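Long-range contacts in VAL-1 (Chlorella virus, PDB 3GNE), which is an alginate lyase of polysaccharide lyase family 14, cleaving the glycosidic bonds of alginate by beta-elimination with a mode of action that depends on pH: residues Ile4-Leu9 with Asn237-Lys242; Ala113-Met118 with Ile170-Asn175; Asn175-Gly180 with Asn203-Pro208. All coordinates share one frame; numbering follows the deposited sequence. Where two conformers were deposited one is given.

Contact 1. Residues Ile4-Leu9 with Asn237-Lys242; sequences ISTLDL and NFQMKK
Strand 4-6 runs antiparallel to strand 237-241, their axes 4.8 Å apart at 168°, with S5 and M240 as a hydrogen-bonded pair and T6 and Q239 as a non-hydrogen-bonded one. The bond from M240 N to S5 O is 2.9 Å long, nearly straight and almost along the C=O axis; L7 N extends the pairing to F238 O. At the other end M240 O accepts from I4 N at 2.8 Å and, weakly, from S5 N. I4 and S5 thus both face M240, a classic beta bulge. I4 turns toward the partner strand: its CG2, anti to the backbone N, meets the methyl CE of M240 at 3.6 Å, while CG1 lies against NZ of K242, whose chain bends back at chi4 (63°). The bulge sits where the N-terminal strand joins the C-terminal one in a sheet of the concanavalin-like beta-sandwich, and strand 72-80 flanks 231-241 on its other side, its I73 touching both I4 and M240. T6 and Q239 lie side by side on one face, where one water links three side chains: it accepts from Q239 NE2 at 2.5 Å, donates to N237 OD1 at 2.7 Å and bonds T6 OG1; N237 ND2 bonds to E78 OE2. S5 and M240 share the other face, S5 OG bonding to W19 NE1. Past the end of strand 4-6, L7 CB packs on F238 CB at 3.8 Å, and L9 crosses F238 at about a right angle. A second water, in the plane of the F238 ring at its edge, accepts from F238 N and donates to L7 O.

Contact 2. Residues Ala113-Met118 with Ile170-Asn175; sequences ASNRIM and IGTKMN
With CG anti to the backbone N (chi1 -165°), N115 sends its amide toward strand 166-173, and T172, its OG1 anti to the carbonyl carbon (chi1 -54°), meets it tip to tip. The bond from N115 ND2 to T172 OG1 is 2.9 Å long, straight at 176°, and lies in the amide plane. S188 OG accepts another bond from the same ND2, so two hydroxyls grip this buried nitrogen and fix the rotation of the amide. I170 also has CG1 anti to its backbone N, with a nearly extended chi2, which drives CD1 up to the backbone of the other strand, 3.5 Å from both N115 O and R116 C. Strands 112-119 and 166-173 belong to the two different sheets of the concanavalin-type sandwich; their local axes pass 7.9 Å apart, so side chains make the contact, without backbone pairing. I117 and I170 slide past each other in opposite directions, I117 CG1 coming to 3.9 Å from I170 CB, and W77 of strand 72-80 packs against both. On the other side of strand 112-119, R116 points away from this interior, touches Y128 and Y130, and its NH2 bonds to a citrate ion that probably came from the crystallisation liquor.

Contact 3. Residues Asn175-Gly180 with Asn203-Pro208; sequences NTFKNG and NWSRSP
This is a loop-to-hairpin contact at the periphery of the beta-sandwich: the start of the small hairpin 177-182, with N175 just before it, lies against the loop 203-208 that leads out of strand 195-202. One side-chain oxygen makes the direct hydrogen bonds between them. N175, its CG in the crowded position between backbone N and carbonyl carbon (chi1 53°), offers OD1 to two successive backbone N-H groups. W204 N bonds to it at 2.8 Å from above the carbonyl plane, and S205 N at 3.2 Å lies in that plane, on a lone pair. N175 ND2 is held by T176 O, 3.1 Å away, so both ends of the amide are engaged and its rotation is fixed. The F177 ring is sandwiched: N175 ND2 stands over one face toward the rim, while P208 covers the opposite face, its CD 4.0 Å from the ring centroid and 13° off the normal in a CH-pi contact. P208 CB also packs on F177 CD2. S205 OG, itself bonded to L210 O, sits in the ring plane at the edge, 3.5 Å from F177 CZ. Farther out, a single water bridges the segments, donating to G180 O and, at 3.1 Å, to R206 O.

From the N terminus, strand 3-6 waits for nearly the whole chain before contact 1 pairs it with strand 231-241, closing a loop that encloses the other two contacts. Within it, contact 2 brings 113-118 against 170-175 across 51 intervening residues and joins the two sheets; contact 3 follows in series, closing the shorter excursion from 175-180 to 203-208. N175 ends one and begins the other, and W204 bridges them, its CH2 lying 3.5 Å from N115 CB. Strand 166-173 shares a sheet with the strands of contact 1, yet the centres of contacts 1 and 2 are about 17 Å apart. Contact 3 is peripheral, its centre about 28 Å from that of contact 1.

Contact 1. Residues Ile4-Leu9 with Asn237-Lys242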
loop_
_atom_site.group_PDB
_atom_site.type_symbol
_atom_site.label_atom_id
_atom_site.label_comp_id
_atom_site.label_asym_id
_atom_site.label_seq_id
_atom_site.Cartn_x
_atom_site.Cartn_y
_atom_site.Cartn_z
ATOM N N ILE A 4 -2.230 7.241 15.705
ATOM C CA ILE A 4 -3.298 6.597 16.451
ATOM C C ILE A 4 -2.769 5.342 17.117
ATOM O O ILE A 4 -2.999 5.132 18.316
ATOM C CB ILE A 4 -4.518 6.360 15.549
ATOM C CG1 ILE A 4 -5.029 7.673 14.954
ATOM C CG2 ILE A 4 -5.628 5.614 16.297
ATOM C CD1 ILE A 4 -5.915 7.448 13.728
ATOM N N SER A 5 -2.066 4.503 16.376
ATOM C CA SER A 5 -1.510 3.319 16.995
ATOM C C SER A 5 -0.380 2.799 16.099
ATOM O O SER A 5 -0.290 3.161 14.909
ATOM C CB SER A 5 -2.510 2.181 17.163
ATOM O OG SER A 5 -3.045 1.789 15.898
ATOM N N THR A 6 0.449 1.970 16.699
ATOM C CA THR A 6 1.613 1.392 16.023
ATOM C C THR A 6 1.502 -0.129 16.140
ATOM O O THR A 6 1.289 -0.632 17.252
ATOM C CB THR A 6 2.888 1.873 16.725
ATOM O OG1 THR A 6 2.960 3.298 16.636
ATOM C CG2 THR A 6 4.128 1.240 16.051
ATOM N N LEU A 7 1.656 -0.825 15.027
ATOM C CA LEU A 7 1.586 -2.273 15.082
ATOM C C LEU A 7 2.737 -2.829 15.878
ATOM O O LEU A 7 3.906 -2.490 15.634
ATOM C CB LEU A 7 1.625 -2.768 13.660
ATOM C CG LEU A 7 1.656 -4.290 13.488
ATOM C CD1 LEU A 7 0.444 -4.996 14.145
ATOM C CD2 LEU A 7 1.731 -4.602 11.992
ATOM N N ASP A 8 2.434 -3.728 16.833
ATOM C CA ASP A 8 3.494 -4.451 17.514
ATOM C C ASP A 8 3.803 -5.721 16.737
ATOM O O ASP A 8 3.006 -6.682 16.677
ATOM C CB ASP A 8 2.965 -4.802 18.903
ATOM C CG ASP A 8 3.997 -5.534 19.723
ATOM O OD1 ASP A 8 3.729 -5.706 20.955
ATOM O OD2 ASP A 8 5.063 -5.968 19.204
ATOM N N LEU A 9 4.954 -5.781 16.074
ATOM C CA LEU A 9 5.269 -6.922 15.221
ATOM C C LEU A 9 5.466 -8.208 16.028
ATOM O O LEU A 9 5.391 -9.300 15.476
ATOM C CB LEU A 9 6.541 -6.678 14.397
ATOM C CG LEU A 9 6.365 -5.601 13.335
ATOM C CD1 LEU A 9 7.727 -5.358 12.702
ATOM C CD2 LEU A 9 5.334 -5.975 12.291
ATOM N N ASN A 237 7.928 -0.276 11.936
ATOM C CA ASN A 237 7.222 0.900 12.399
ATOM C C ASN A 237 5.952 1.142 11.585
ATOM O O ASN A 237 5.728 2.252 11.073
ATOM C CB ASN A 237 8.128 2.154 12.370
ATOM C CG ASN A 237 7.588 3.193 13.332
ATOM O OD1 ASN A 237 6.835 2.906 14.263
ATOM N ND2 ASN A 237 7.983 4.462 13.087
ATOM N N PHE A 238 5.124 0.133 11.467
ATOM C CA PHE A 238 3.827 0.287 10.805
ATOM C C PHE A 238 2.900 1.083 11.716
ATOM O O PHE A 238 2.686 0.711 12.872
ATOM C CB PHE A 238 3.198 -1.103 10.569
ATOM C CG PHE A 238 3.909 -1.889 9.485
ATOM C CD1 PHE A 238 3.459 -1.806 8.172
ATOM C CD2 PHE A 238 4.993 -2.709 9.754
ATOM C CE1 PHE A 238 4.103 -2.595 7.174
ATOM C CE2 PHE A 238 5.636 -3.464 8.804
ATOM C CZ PHE A 238 5.183 -3.386 7.492
ATOM N N GLN A 239 2.366 2.203 11.231
ATOM C CA GLN A 239 1.538 3.102 11.992
ATOM C C GLN A 239 0.242 3.404 11.251
ATOM O O GLN A 239 0.199 3.463 10.036
ATOM C CB GLN A 239 2.280 4.449 12.230
ATOM C CG GLN A 239 3.539 4.245 13.060
ATOM C CD GLN A 239 4.314 5.524 13.237
ATOM O OE1 GLN A 239 4.439 6.241 12.236
ATOM N NE2 GLN A 239 4.838 5.838 14.409
ATOM N N MET A 240 -0.777 3.614 12.096
ATOM C CA MET A 240 -2.048 4.131 11.608
ATOM C C MET A 240 -2.128 5.581 12.088
ATOM O O MET A 240 -1.964 5.796 13.310
ATOM C CB MET A 240 -3.244 3.320 12.097
ATOM C CG MET A 240 -4.530 3.772 11.417
ATOM S SD MET A 240 -5.998 2.827 11.858
ATOM C CE MET A 240 -6.138 3.178 13.668
ATOM N N LYS A 241 -2.353 6.527 11.202
ATOM C CA LYS A 241 -2.239 7.947 11.548
ATOM C C LYS A 241 -3.481 8.706 11.109
ATOM O O LYS A 241 -4.151 8.258 10.178
ATOM C CB LYS A 241 -1.001 8.564 10.869
ATOM C CG LYS A 241 0.308 7.864 11.297
ATOM C CD LYS A 241 1.541 8.463 10.596
ATOM C CE LYS A 241 1.729 9.911 11.009
ATOM N NZ LYS A 241 2.997 10.470 10.430
ATOM N N LYS A 242 -3.692 9.835 11.762
ATOM C CA LYS A 242 -4.770 10.715 11.268
ATOM C C LYS A 242 -4.462 11.157 9.850
ATOM O O LYS A 242 -3.295 11.430 9.473
ATOM C CB LYS A 242 -4.839 11.856 12.284
ATOM C CG LYS A 242 -5.500 11.325 13.591
ATOM C CD LYS A 242 -5.262 12.216 14.782
ATOM C CE LYS A 242 -5.450 11.594 16.159
ATOM N NZ LYS A 242 -4.490 10.478 16.423
HETATM O O HOH W 1 5.748 4.416 16.249
HETATM O O HOH W 2 5.532 -2.019 13.378
#

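Contact 2. Residues Ala113-Met118 with Ile170-Asn175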
loop_
_atom_site.group_PDB
_atom_site.type_symbol
_atom_site.label_atom_id
_atom_site.label_comp_id
_atom_site.label_asym_id
_atom_site.label_seq_id
_atom_site.Cartn_x
_atom_site.Cartn_y
_atom_site.Cartn_z
ATOM N N ALA A 113 -12.409 -0.359 -4.119
ATOM C CA ALA A 113 -11.282 0.400 -4.665
ATOM C C ALA A 113 -10.078 0.165 -3.781
ATOM O O ALA A 113 -10.183 -0.335 -2.659
ATOM C CB ALA A 113 -11.586 1.906 -4.671
ATOM N N SER A 114 -8.901 0.544 -4.287
ATOM C CA SER A 114 -7.713 0.407 -3.429
ATOM C C SER A 114 -6.713 1.529 -3.770
ATOM O O SER A 114 -6.672 2.056 -4.900
ATOM C CB SER A 114 -7.017 -0.961 -3.535
ATOM O OG SER A 114 -6.570 -1.106 -4.896
ATOM N N ASN A 115 -5.931 1.852 -2.725
ATOM C CA ASN A 115 -4.937 2.933 -2.766
ATOM C C ASN A 115 -3.642 2.369 -2.223
ATOM O O ASN A 115 -3.591 2.147 -1.006
ATOM C CB ASN A 115 -5.433 4.102 -1.891
ATOM C CG ASN A 115 -4.664 5.376 -2.154
ATOM O OD1 ASN A 115 -4.069 5.480 -3.241
ATOM N ND2 ASN A 115 -4.654 6.290 -1.196
ATOM N N ARG A 116 -2.660 2.097 -3.081
ATOM C CA ARG A 116 -1.462 1.422 -2.621
ATOM C C ARG A 116 -0.211 2.200 -2.989
ATOM O O ARG A 116 -0.191 2.978 -3.929
ATOM C CB ARG A 116 -1.346 0.039 -3.252
ATOM C CG ARG A 116 -2.318 -0.964 -2.621
ATOM C CD ARG A 116 -2.092 -2.391 -3.190
ATOM N NE ARG A 116 -2.619 -2.373 -4.597
ATOM C CZ ARG A 116 -2.484 -3.377 -5.457
ATOM N NH1 ARG A 116 -1.801 -4.486 -5.094
ATOM N NH2 ARG A 116 -3.002 -3.332 -6.697
ATOM N N ILE A 117 0.855 1.917 -2.235
ATOM C CA ILE A 117 2.184 2.353 -2.617
ATOM C C ILE A 117 2.840 1.285 -3.466
ATOM O O ILE A 117 2.849 0.076 -3.075
ATOM C CB ILE A 117 3.053 2.537 -1.343
ATOM C CG1 ILE A 117 2.573 3.724 -0.500
ATOM C CG2 ILE A 117 4.522 2.658 -1.743
ATOM C CD1 ILE A 117 2.824 5.103 -1.121
ATOM N N MET A 118 3.415 1.691 -4.591
ATOM C CA MET A 118 4.364 0.871 -5.322
ATOM C C MET A 118 5.733 1.560 -5.345
ATOM O O MET A 118 5.845 2.773 -5.432
ATOM C CB MET A 118 3.997 0.670 -6.792
ATOM C CG MET A 118 2.985 -0.470 -6.981
ATOM S SD MET A 118 2.624 -0.702 -8.749
ATOM C CE MET A 118 4.156 -1.404 -9.357
ATOM N N ILE A 170 0.860 6.742 3.308
ATOM C CA ILE A 170 -0.149 6.850 2.277
ATOM C C ILE A 170 -1.465 7.248 2.958
ATOM O O ILE A 170 -1.932 6.508 3.848
ATOM C CB ILE A 170 -0.325 5.574 1.415
ATOM C CG1 ILE A 170 -1.342 5.772 0.296
ATOM C CG2 ILE A 170 -0.602 4.315 2.223
ATOM C CD1 ILE A 170 -1.229 4.777 -0.850
ATOM N N GLY A 171 -2.026 8.361 2.505
ATOM C CA GLY A 171 -3.294 8.855 3.034
ATOM C C GLY A 171 -4.422 8.619 2.047
ATOM O O GLY A 171 -4.246 8.680 0.826
ATOM N N THR A 172 -5.585 8.337 2.625
ATOM C CA THR A 172 -6.782 8.099 1.823
ATOM C C THR A 172 -7.937 8.863 2.427
ATOM O O THR A 172 -8.173 8.672 3.627
ATOM C CB THR A 172 -7.150 6.595 1.799
ATOM O OG1 THR A 172 -6.018 5.844 1.372
ATOM C CG2 THR A 172 -8.220 6.358 0.770
ATOM N N LYS A 173 -8.643 9.692 1.670
ATOM C CA LYS A 173 -9.790 10.421 2.225
ATOM C C LYS A 173 -10.978 10.197 1.301
ATOM O O LYS A 173 -10.924 10.497 0.101
ATOM C CB LYS A 173 -9.473 11.924 2.302
ATOM C CG LYS A 173 -10.692 12.732 2.793
ATOM C CD LYS A 173 -10.312 14.197 2.979
ATOM C CE LYS A 173 -11.477 14.839 3.748
ATOM N NZ LYS A 173 -12.665 15.074 2.901
ATOM N N MET A 174 -12.035 9.628 1.879
ATOM C CA MET A 174 -13.216 9.352 1.070
ATOM C C MET A 174 -13.803 10.637 0.481
ATOM O O MET A 174 -13.754 11.695 1.086
ATOM C CB MET A 174 -14.310 8.650 1.902
ATOM C CG MET A 174 -13.986 7.200 2.242
ATOM S SD MET A 174 -13.998 6.089 0.820
ATOM C CE MET A 174 -15.423 6.666 -0.094
ATOM N N ASN A 175 -14.380 10.432 -0.717
ATOM C CA ASN A 175 -15.258 11.507 -1.178
ATOM C C ASN A 175 -16.469 11.631 -0.264
ATOM O O ASN A 175 -16.819 10.706 0.511
ATOM C CB ASN A 175 -15.780 11.177 -2.571
ATOM C CG ASN A 175 -16.440 9.794 -2.642
ATOM O OD1 ASN A 175 -15.744 8.765 -2.709
ATOM N ND2 ASN A 175 -17.796 9.748 -2.586
#

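Contact 3. Residues Asn175-Gly180 with Asn203-Pro208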
loop_
_atom_site.group_PDB
_atom_site.type_symbol
_atom_site.label_atom_id
_atom_site.label_comp_id
_atom_site.label_asym_id
_atom_site.label_seq_id
_atom_site.Cartn_x
_atom_site.Cartn_y
_atom_site.Cartn_z
ATOM N N ASN A 175 -14.380 10.432 -0.717
ATOM C CA ASN A 175 -15.258 11.507 -1.178
ATOM C C ASN A 175 -16.469 11.631 -0.264
ATOM O O ASN A 175 -16.819 10.706 0.511
ATOM C CB ASN A 175 -15.780 11.177 -2.571
ATOM C CG ASN A 175 -16.440 9.794 -2.642
ATOM O OD1 ASN A 175 -15.744 8.765 -2.709
ATOM N ND2 ASN A 175 -17.796 9.748 -2.586
ATOM N N THR A 176 -17.133 12.779 -0.382
ATOM C CA THR A 176 -18.426 12.980 0.312
ATOM C C THR A 176 -19.556 12.581 -0.622
ATOM O O THR A 176 -19.297 12.278 -1.780
ATOM C CB THR A 176 -18.640 14.394 0.797
ATOM O OG1 THR A 176 -18.626 15.273 -0.342
ATOM C CG2 THR A 176 -17.476 14.833 1.675
ATOM N N PHE A 177 -20.777 12.571 -0.126
ATOM C CA PHE A 177 -21.932 12.288 -0.935
ATOM C C PHE A 177 -22.912 13.430 -0.700
ATOM O O PHE A 177 -23.045 14.013 0.384
ATOM C CB PHE A 177 -22.648 10.975 -0.573
ATOM C CG PHE A 177 -21.650 9.829 -0.766
ATOM C CD1 PHE A 177 -21.692 9.079 -1.926
ATOM C CD2 PHE A 177 -20.699 9.574 0.202
ATOM C CE1 PHE A 177 -20.774 8.055 -2.113
ATOM C CE2 PHE A 177 -19.766 8.543 0.024
ATOM C CZ PHE A 177 -19.823 7.817 -1.145
ATOM N N LYS A 178 -23.640 13.794 -1.742
ATOM C CA LYS A 178 -24.622 14.878 -1.418
ATOM C C LYS A 178 -25.933 14.403 -2.047
ATOM O O LYS A 178 -25.753 14.000 -3.210
ATOM C CB LYS A 178 -24.059 16.206 -1.854
ATOM C CG LYS A 178 -24.541 16.743 -3.185
ATOM C CD LYS A 178 -25.187 18.120 -3.011
ATOM C CE LYS A 178 -26.261 18.270 -4.089
ATOM N NZ LYS A 178 -26.543 16.896 -4.635
ATOM N N ASN A 179 -26.961 14.296 -1.255
ATOM C CA ASN A 179 -28.122 13.513 -1.682
ATOM C C ASN A 179 -27.709 12.213 -2.355
ATOM O O ASN A 179 -28.270 11.795 -3.375
ATOM C CB ASN A 179 -28.989 14.361 -2.613
ATOM C CG ASN A 179 -29.078 15.789 -2.107
ATOM O OD1 ASN A 179 -28.964 16.754 -2.864
ATOM N ND2 ASN A 179 -29.276 15.963 -0.804
ATOM N N GLY A 180 -26.705 11.515 -1.823
ATOM C CA GLY A 180 -26.366 10.214 -2.434
ATOM C C GLY A 180 -25.471 10.176 -3.646
ATOM O O GLY A 180 -25.010 9.117 -4.119
ATOM N N ASN A 203 -13.335 9.957 -6.905
ATOM C CA ASN A 203 -14.478 9.193 -6.365
ATOM C C ASN A 203 -13.959 7.845 -5.847
ATOM O O ASN A 203 -13.561 6.992 -6.639
ATOM C CB ASN A 203 -15.582 9.002 -7.383
ATOM C CG ASN A 203 -16.674 10.054 -7.394
ATOM O OD1 ASN A 203 -17.439 10.070 -8.369
ATOM N ND2 ASN A 203 -16.780 10.890 -6.395
ATOM N N TRP A 204 -13.983 7.660 -4.532
ATOM C CA TRP A 204 -13.526 6.382 -3.969
ATOM C C TRP A 204 -14.618 5.353 -3.881
ATOM O O TRP A 204 -14.308 4.143 -3.873
ATOM C CB TRP A 204 -12.937 6.637 -2.590
ATOM C CG TRP A 204 -11.545 7.172 -2.582
ATOM C CD1 TRP A 204 -11.095 8.359 -2.104
ATOM C CD2 TRP A 204 -10.366 6.472 -3.115
ATOM N NE1 TRP A 204 -9.742 8.457 -2.286
ATOM C CE2 TRP A 204 -9.271 7.323 -2.903
ATOM C CE3 TRP A 204 -10.189 5.238 -3.725
ATOM C CZ2 TRP A 204 -7.970 7.000 -3.279
ATOM C CZ3 TRP A 204 -8.909 4.872 -4.118
ATOM C CH2 TRP A 204 -7.839 5.755 -3.887
ATOM N N SER A 205 -15.909 5.741 -3.803
ATOM C CA SER A 205 -16.942 4.715 -3.778
ATOM C C SER A 205 -18.235 5.367 -4.262
ATOM O O SER A 205 -18.395 6.553 -4.302
ATOM C CB SER A 205 -17.166 4.063 -2.393
ATOM O OG SER A 205 -17.973 4.927 -1.574
ATOM N N ARG A 206 -19.158 4.424 -4.570
ATOM C CA ARG A 206 -20.438 4.873 -5.129
ATOM C C ARG A 206 -21.529 5.143 -4.107
ATOM O O ARG A 206 -22.593 5.648 -4.501
ATOM C CB ARG A 206 -20.894 3.782 -6.115
ATOM C CG ARG A 206 -21.412 2.558 -5.351
ATOM C CD ARG A 206 -22.425 1.835 -6.208
ATOM N NE ARG A 206 -22.025 1.638 -7.578
ATOM C CZ ARG A 206 -22.634 1.937 -8.713
ATOM N NH1 ARG A 206 -23.827 2.531 -8.785
ATOM N NH2 ARG A 206 -22.016 1.624 -9.845
ATOM N N SER A 207 -21.316 4.824 -2.831
ATOM C CA SER A 207 -22.402 5.036 -1.885
ATOM C C SER A 207 -21.817 5.101 -0.477
ATOM O O SER A 207 -20.719 4.636 -0.200
ATOM C CB SER A 207 -23.446 3.939 -2.115
ATOM O OG SER A 207 -22.884 2.673 -1.944
ATOM N N PRO A 208 -22.484 5.787 0.435
ATOM C CA PRO A 208 -21.892 6.123 1.730
ATOM C C PRO A 208 -21.713 4.956 2.679
ATOM O O PRO A 208 -21.075 5.127 3.720
ATOM C CB PRO A 208 -22.868 7.184 2.279
ATOM C CG PRO A 208 -24.144 6.935 1.538
ATOM C CD PRO A 208 -23.801 6.450 0.170
HETATM O O HOH W 3 -24.960 6.926 -3.063
#